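Local coordinates for protein chlamydomonas reinhardtii THB1 (Chlamydomonas reinhardtii, PDB 4XDI) that binds one heme per subunit as a group I truncated hemoglobin and is therefore probably able to bind oxygen, at residues S12-E17 with Q108-E113; M57-G62 with M115-S120. All coordinates share one frame; numbering follows the deposited sequence.

Overall arrangement
Both contacts use helix 108-120: contact 1 takes its first half, 108-113, and contact 2 its second, 115-120. Their partners come earlier, the turn 12-17 just before helix 17-33 and the last turns of helix 46-61; along the chain the order is 12-17, 57-62, 108-113, 115-120, so the two contacts cross. The centres lie about 11 Å apart, and the contacts meet where Met14 CG rests 3.7 Å from Phe61 CD1. Contact 1 is at the surface, away from the heme; contact 2 is deeper and reaches the heme through Tyr59. One helix of this truncated globin is thus tied to the N-terminal turn at one end and to helix 46-61 beside the cofactor at the other.

Contact 1: S12-E17 with Q108-E113; sequences SRMGGE and QELKAE
Arg13 reaches across Leu110 to grip Glu113, and Arg13 and Leu110 carry most of this contact. At the root, Arg13 CB lies 4.1 Å from Leu110 CD2, in ordinary van der Waals contact. CG turns to the side of the backbone N, and the chain then bends at chi3 (65°), which carries NE past Leu110 CD1. The guanidinium follows with one face over that same methyl, CD1 sitting toward the rim of the group. At the tip the grip is end-on and twofold, one nitrogen to each carboxylate oxygen. Arg13 NH1 donates to Glu113 OE1 at 2.9 Å, on the syn side of the oxygen. Arg13 NH2 donates to Glu113 OE2, also at 2.9 Å and straighter (N-H...O 165°), but it comes from above the carboxylate plane. The two planes are 57° apart, so the pair is not the coplanar bidentate form, although NH1 and NH2 each hold one oxygen. Nearby, Glu109 presents its carboxylate without touching the arginine; its negative charge probably adds a little to the attraction.

Beneath the salt bridge Leu110 does the packing. Its CD2 presses on the backbone of the turn, 3.4 Å from Arg13 O, and Leu110 CD2 also meets Met14 SD at 3.8 Å. The type I beta turn runs from Ser12 to Gly15, and Gly16 holds the N-cap position of helix 17-33. Met14 continues inward onto Val20 and Ala23 of that helix and Leu101 of helix 87-104, while Leu10 packs on Leu110 and Glu113; the turn thus lies between the start of helix 17-33 and the first turns of helix 108-120.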
loop_
_atom_site.group_PDB
_atom_site.type_symbol
_atom_site.label_atom_id
_atom_site.label_comp_id
_atom_site.label_asym_id
_atom_site.label_seq_id
_atom_site.Cartn_x
_atom_site.Cartn_y
_atom_site.Cartn_z
ATOM N N SER A 12 -12.603 8.251 -7.672
ATOM C CA SER A 12 -13.333 8.571 -8.901
ATOM C C SER A 12 -12.424 8.481 -10.112
ATOM O O SER A 12 -12.785 7.873 -11.102
ATOM C CB SER A 12 -13.967 9.964 -8.849
ATOM O OG SER A 12 -14.765 10.182 -10.011
ATOM N N ARG A 13 -11.243 9.082 -10.022
ATOM C CA ARG A 13 -10.302 9.090 -11.135
ATOM C C ARG A 13 -9.748 7.688 -11.443
ATOM O O ARG A 13 -9.371 7.401 -12.574
ATOM C CB ARG A 13 -9.162 10.063 -10.851
ATOM C CG ARG A 13 -9.605 11.532 -10.900
ATOM C CD ARG A 13 -8.625 12.428 -10.164
ATOM N NE ARG A 13 -7.312 12.462 -10.800
ATOM C CZ ARG A 13 -6.219 12.939 -10.212
ATOM N NH1 ARG A 13 -6.284 13.402 -8.969
ATOM N NH2 ARG A 13 -5.060 12.938 -10.855
ATOM N N MET A 14 -9.717 6.821 -10.440
ATOM C CA MET A 14 -9.276 5.433 -10.641
ATOM C C MET A 14 -10.379 4.610 -11.279
ATOM O O MET A 14 -10.174 3.469 -11.625
ATOM C CB MET A 14 -8.852 4.797 -9.310
ATOM C CG MET A 14 -7.461 5.181 -8.855
ATOM S SD MET A 14 -6.163 4.450 -9.888
ATOM C CE MET A 14 -6.379 2.677 -9.586
ATOM N N GLY A 15 -11.562 5.204 -11.432
ATOM C CA GLY A 15 -12.679 4.505 -12.034
ATOM C C GLY A 15 -13.731 4.058 -11.043
ATOM O O GLY A 15 -14.687 3.385 -11.403
ATOM N N GLY A 16 -13.593 4.470 -9.791
ATOM C CA GLY A 16 -14.551 4.056 -8.788
ATOM C C GLY A 16 -13.950 3.090 -7.781
ATOM O O GLY A 16 -12.844 2.567 -7.974
ATOM N N GLU A 17 -14.691 2.841 -6.705
ATOM C CA GLU A 17 -14.201 2.009 -5.607
ATOM C C GLU A 17 -13.909 0.568 -6.030
ATOM O O GLU A 17 -12.920 -0.019 -5.587
ATOM C CB GLU A 17 -15.201 2.012 -4.450
ATOM C CG GLU A 17 -14.814 1.111 -3.293
ATOM C CD GLU A 17 -15.538 1.471 -2.012
ATOM O OE1 GLU A 17 -15.541 0.637 -1.082
ATOM O OE2 GLU A 17 -16.094 2.589 -1.934
ATOM N N GLN A 108 -0.591 9.089 -16.369
ATOM C CA GLN A 108 0.664 9.402 -15.692
ATOM C C GLN A 108 0.493 10.282 -14.468
ATOM O O GLN A 108 1.104 10.024 -13.419
ATOM C CB GLN A 108 1.638 10.045 -16.678
ATOM C CG GLN A 108 2.194 9.022 -17.687
ATOM C CD GLN A 108 2.729 7.751 -17.010
ATOM O OE1 GLN A 108 3.757 7.782 -16.329
ATOM N NE2 GLN A 108 2.024 6.632 -17.192
ATOM N N GLU A 109 -0.357 11.293 -14.588
ATOM C CA GLU A 109 -0.598 12.224 -13.492
ATOM C C GLU A 109 -1.185 11.496 -12.267
ATOM O O GLU A 109 -0.665 11.616 -11.145
ATOM C CB GLU A 109 -1.521 13.361 -13.966
ATOM C CG GLU A 109 -1.630 14.500 -12.977
ATOM C CD GLU A 109 -2.165 15.791 -13.609
ATOM O OE1 GLU A 109 -2.248 15.868 -14.850
ATOM O OE2 GLU A 109 -2.493 16.727 -12.853
ATOM N N LEU A 110 -2.239 10.715 -12.500
ATOM C CA LEU A 110 -2.858 9.901 -11.458
ATOM C C LEU A 110 -1.860 8.920 -10.851
ATOM O O LEU A 110 -1.773 8.809 -9.627
ATOM C CB LEU A 110 -4.065 9.146 -12.013
ATOM C CG LEU A 110 -4.864 8.237 -11.074
ATOM C CD1 LEU A 110 -5.324 8.999 -9.843
ATOM C CD2 LEU A 110 -6.059 7.663 -11.861
ATOM N N LYS A 111 -1.108 8.219 -11.699
ATOM C CA LYS A 111 -0.084 7.280 -11.214
ATOM C C LYS A 111 0.912 7.989 -10.289
ATOM O O LYS A 111 1.288 7.471 -9.249
ATOM C CB LYS A 111 0.665 6.642 -12.379
ATOM C CG LYS A 111 1.728 5.613 -11.956
ATOM C CD LYS A 111 2.349 4.956 -13.181
ATOM C CE LYS A 111 3.854 4.878 -13.036
ATOM N NZ LYS A 111 4.490 3.990 -14.037
ATOM N N ALA A 112 1.326 9.194 -10.676
ATOM C CA ALA A 112 2.324 9.926 -9.904
ATOM C C ALA A 112 1.800 10.376 -8.542
ATOM O O ALA A 112 2.546 10.364 -7.563
ATOM C CB ALA A 112 2.815 11.123 -10.679
ATOM N N GLU A 113 0.540 10.807 -8.491
ATOM C CA GLU A 113 -0.093 11.162 -7.219
ATOM C C GLU A 113 -0.160 9.932 -6.293
ATOM O O GLU A 113 0.140 10.028 -5.108
ATOM C CB GLU A 113 -1.485 11.741 -7.471
ATOM C CG GLU A 113 -1.450 13.147 -8.064
ATOM C CD GLU A 113 -2.829 13.664 -8.392
ATOM O OE1 GLU A 113 -3.764 13.376 -7.620
ATOM O OE2 GLU A 113 -2.991 14.340 -9.433
#

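Contact 2: M57-G62 with M115-S120; sequences MTYVFG and MAIVAS
Val60 and Tyr59 meet Ile117, Val118 and Ser120 where two helices of the truncated globin fold pack; the axes of segments 57-61 and 115-120 approach to 9.0 Å, with 117° between their directions. The tight part is the middle. Ile117 drives both branches against the backbone of helix 46-61: Ile117 CG2 comes to 3.3 Å from Tyr59 O, and Ile117 CD1 to 3.2 Å from Val60 O. On the buried flank, Val60 CG2 and Val118 CG2 touch at 3.8 Å, and Leu97 of helix 87-104 packs on both valines.

The other flank, where Tyr59 and Ser120 are only partly covered, is looser and more polar. With CG anti to the backbone N (chi1 -173°), Tyr59 sends its ring alongside Ile117, Tyr59 CE1 lying 3.8 Å from Ile117 CG2, and on toward Ser120. Tyr59 also touches the heme, so this edge of the contact borders the cofactor pocket. Tyr59 OH donates to Ser120 OG at 2.8 Å, and that serine oxygen lies near the ring plane. Ile117 O lies near the same plane, at the ring edge, 3.5 Å from Tyr59 CE1.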
loop_
_atom_site.group_PDB
_atom_site.type_symbol
_atom_site.label_atom_id
_atom_site.label_comp_id
_atom_site.label_asym_id
_atom_site.label_seq_id
_atom_site.Cartn_x
_atom_site.Cartn_y
_atom_site.Cartn_z
ATOM N N MET A 57 -5.975 0.390 0.226
ATOM C CA MET A 57 -6.972 1.093 -0.566
ATOM C C MET A 57 -7.149 2.518 -0.028
ATOM O O MET A 57 -7.110 3.506 -0.780
ATOM C CB MET A 57 -8.318 0.382 -0.529
ATOM C CG MET A 57 -8.415 -0.893 -1.385
ATOM S SD MET A 57 -10.105 -1.507 -1.406
ATOM C CE MET A 57 -10.959 0.006 -1.767
ATOM N N THR A 58 -7.394 2.606 1.265
ATOM C CA THR A 58 -7.790 3.893 1.851
ATOM C C THR A 58 -6.599 4.821 2.060
ATOM O O THR A 58 -6.709 6.047 1.858
ATOM C CB THR A 58 -8.544 3.691 3.184
ATOM O OG1 THR A 58 -7.725 2.997 4.128
ATOM C CG2 THR A 58 -9.835 2.910 2.932
ATOM N N TYR A 59 -5.462 4.262 2.463
ATOM C CA TYR A 59 -4.258 5.078 2.618
ATOM C C TYR A 59 -3.795 5.650 1.288
ATOM O O TYR A 59 -3.502 6.839 1.173
ATOM C CB TYR A 59 -3.097 4.275 3.221
ATOM C CG TYR A 59 -1.922 5.171 3.544
ATOM C CD1 TYR A 59 -0.959 5.470 2.584
ATOM C CD2 TYR A 59 -1.800 5.750 4.797
ATOM C CE1 TYR A 59 0.100 6.295 2.866
ATOM C CE2 TYR A 59 -0.740 6.590 5.097
ATOM C CZ TYR A 59 0.210 6.853 4.129
ATOM O OH TYR A 59 1.258 7.684 4.433
ATOM N N VAL A 60 -3.699 4.794 0.274
ATOM C CA VAL A 60 -3.131 5.238 -0.993
ATOM C C VAL A 60 -4.144 6.020 -1.829
ATOM O O VAL A 60 -3.798 7.057 -2.402
ATOM C CB VAL A 60 -2.566 4.033 -1.831
ATOM C CG1 VAL A 60 -2.111 4.524 -3.198
ATOM C CG2 VAL A 60 -1.409 3.410 -1.101
ATOM N N PHE A 61 -5.390 5.558 -1.898
ATOM C CA PHE A 61 -6.359 6.206 -2.810
ATOM C C PHE A 61 -7.495 6.998 -2.150
ATOM O O PHE A 61 -8.251 7.688 -2.846
ATOM C CB PHE A 61 -6.969 5.146 -3.728
ATOM C CG PHE A 61 -5.939 4.369 -4.510
ATOM C CD1 PHE A 61 -5.468 4.849 -5.720
ATOM C CD2 PHE A 61 -5.427 3.172 -4.015
ATOM C CE1 PHE A 61 -4.504 4.137 -6.437
ATOM C CE2 PHE A 61 -4.470 2.461 -4.718
ATOM C CZ PHE A 61 -4.018 2.942 -5.943
ATOM N N GLY A 62 -7.628 6.909 -0.827
ATOM C CA GLY A 62 -8.812 7.447 -0.158
ATOM C C GLY A 62 -8.870 8.953 0.079
ATOM O O GLY A 62 -9.963 9.532 0.244
ATOM N N MET A 115 1.831 7.263 -6.349
ATOM C CA MET A 115 3.181 6.866 -5.949
ATOM C C MET A 115 3.740 7.839 -4.909
ATOM O O MET A 115 4.499 7.442 -4.028
ATOM C CB MET A 115 4.106 6.786 -7.175
ATOM C CG MET A 115 3.771 5.615 -8.160
ATOM S SD MET A 115 3.459 4.029 -7.338
ATOM C CE MET A 115 5.011 3.823 -6.464
ATOM N N ALA A 116 3.381 9.119 -5.015
ATOM C CA ALA A 116 3.776 10.094 -3.974
ATOM C C ALA A 116 3.142 9.737 -2.634
ATOM O O ALA A 116 3.795 9.805 -1.595
ATOM C CB ALA A 116 3.398 11.516 -4.376
ATOM N N ILE A 117 1.878 9.332 -2.654
ATOM C CA ILE A 117 1.217 8.944 -1.421
ATOM C C ILE A 117 1.885 7.701 -0.815
ATOM O O ILE A 117 2.201 7.694 0.383
ATOM C CB ILE A 117 -0.279 8.706 -1.641
ATOM C CG1 ILE A 117 -0.961 10.062 -1.953
ATOM C CG2 ILE A 117 -0.891 8.100 -0.385
ATOM C CD1 ILE A 117 -2.341 9.939 -2.575
ATOM N N VAL A 118 2.157 6.680 -1.628
ATOM C CA VAL A 118 2.910 5.504 -1.114
ATOM C C VAL A 118 4.207 5.918 -0.452
ATOM O O VAL A 118 4.521 5.466 0.651
ATOM C CB VAL A 118 3.234 4.501 -2.232
ATOM C CG1 VAL A 118 3.991 3.318 -1.678
ATOM C CG2 VAL A 118 1.973 4.031 -2.792
ATOM N N ALA A 119 4.942 6.822 -1.100
ATOM C CA ALA A 119 6.223 7.245 -0.564
ATOM C C ALA A 119 6.063 7.888 0.831
ATOM O O ALA A 119 6.944 7.740 1.691
ATOM C CB ALA A 119 6.911 8.199 -1.518
ATOM N N SER A 120 4.934 8.560 1.064
ATOM C CA SER A 120 4.694 9.231 2.358
ATOM C C SER A 120 4.608 8.231 3.521
ATOM O O SER A 120 4.751 8.603 4.688
ATOM C CB SER A 120 3.415 10.085 2.306
ATOM O OG SER A 120 2.238 9.287 2.342
#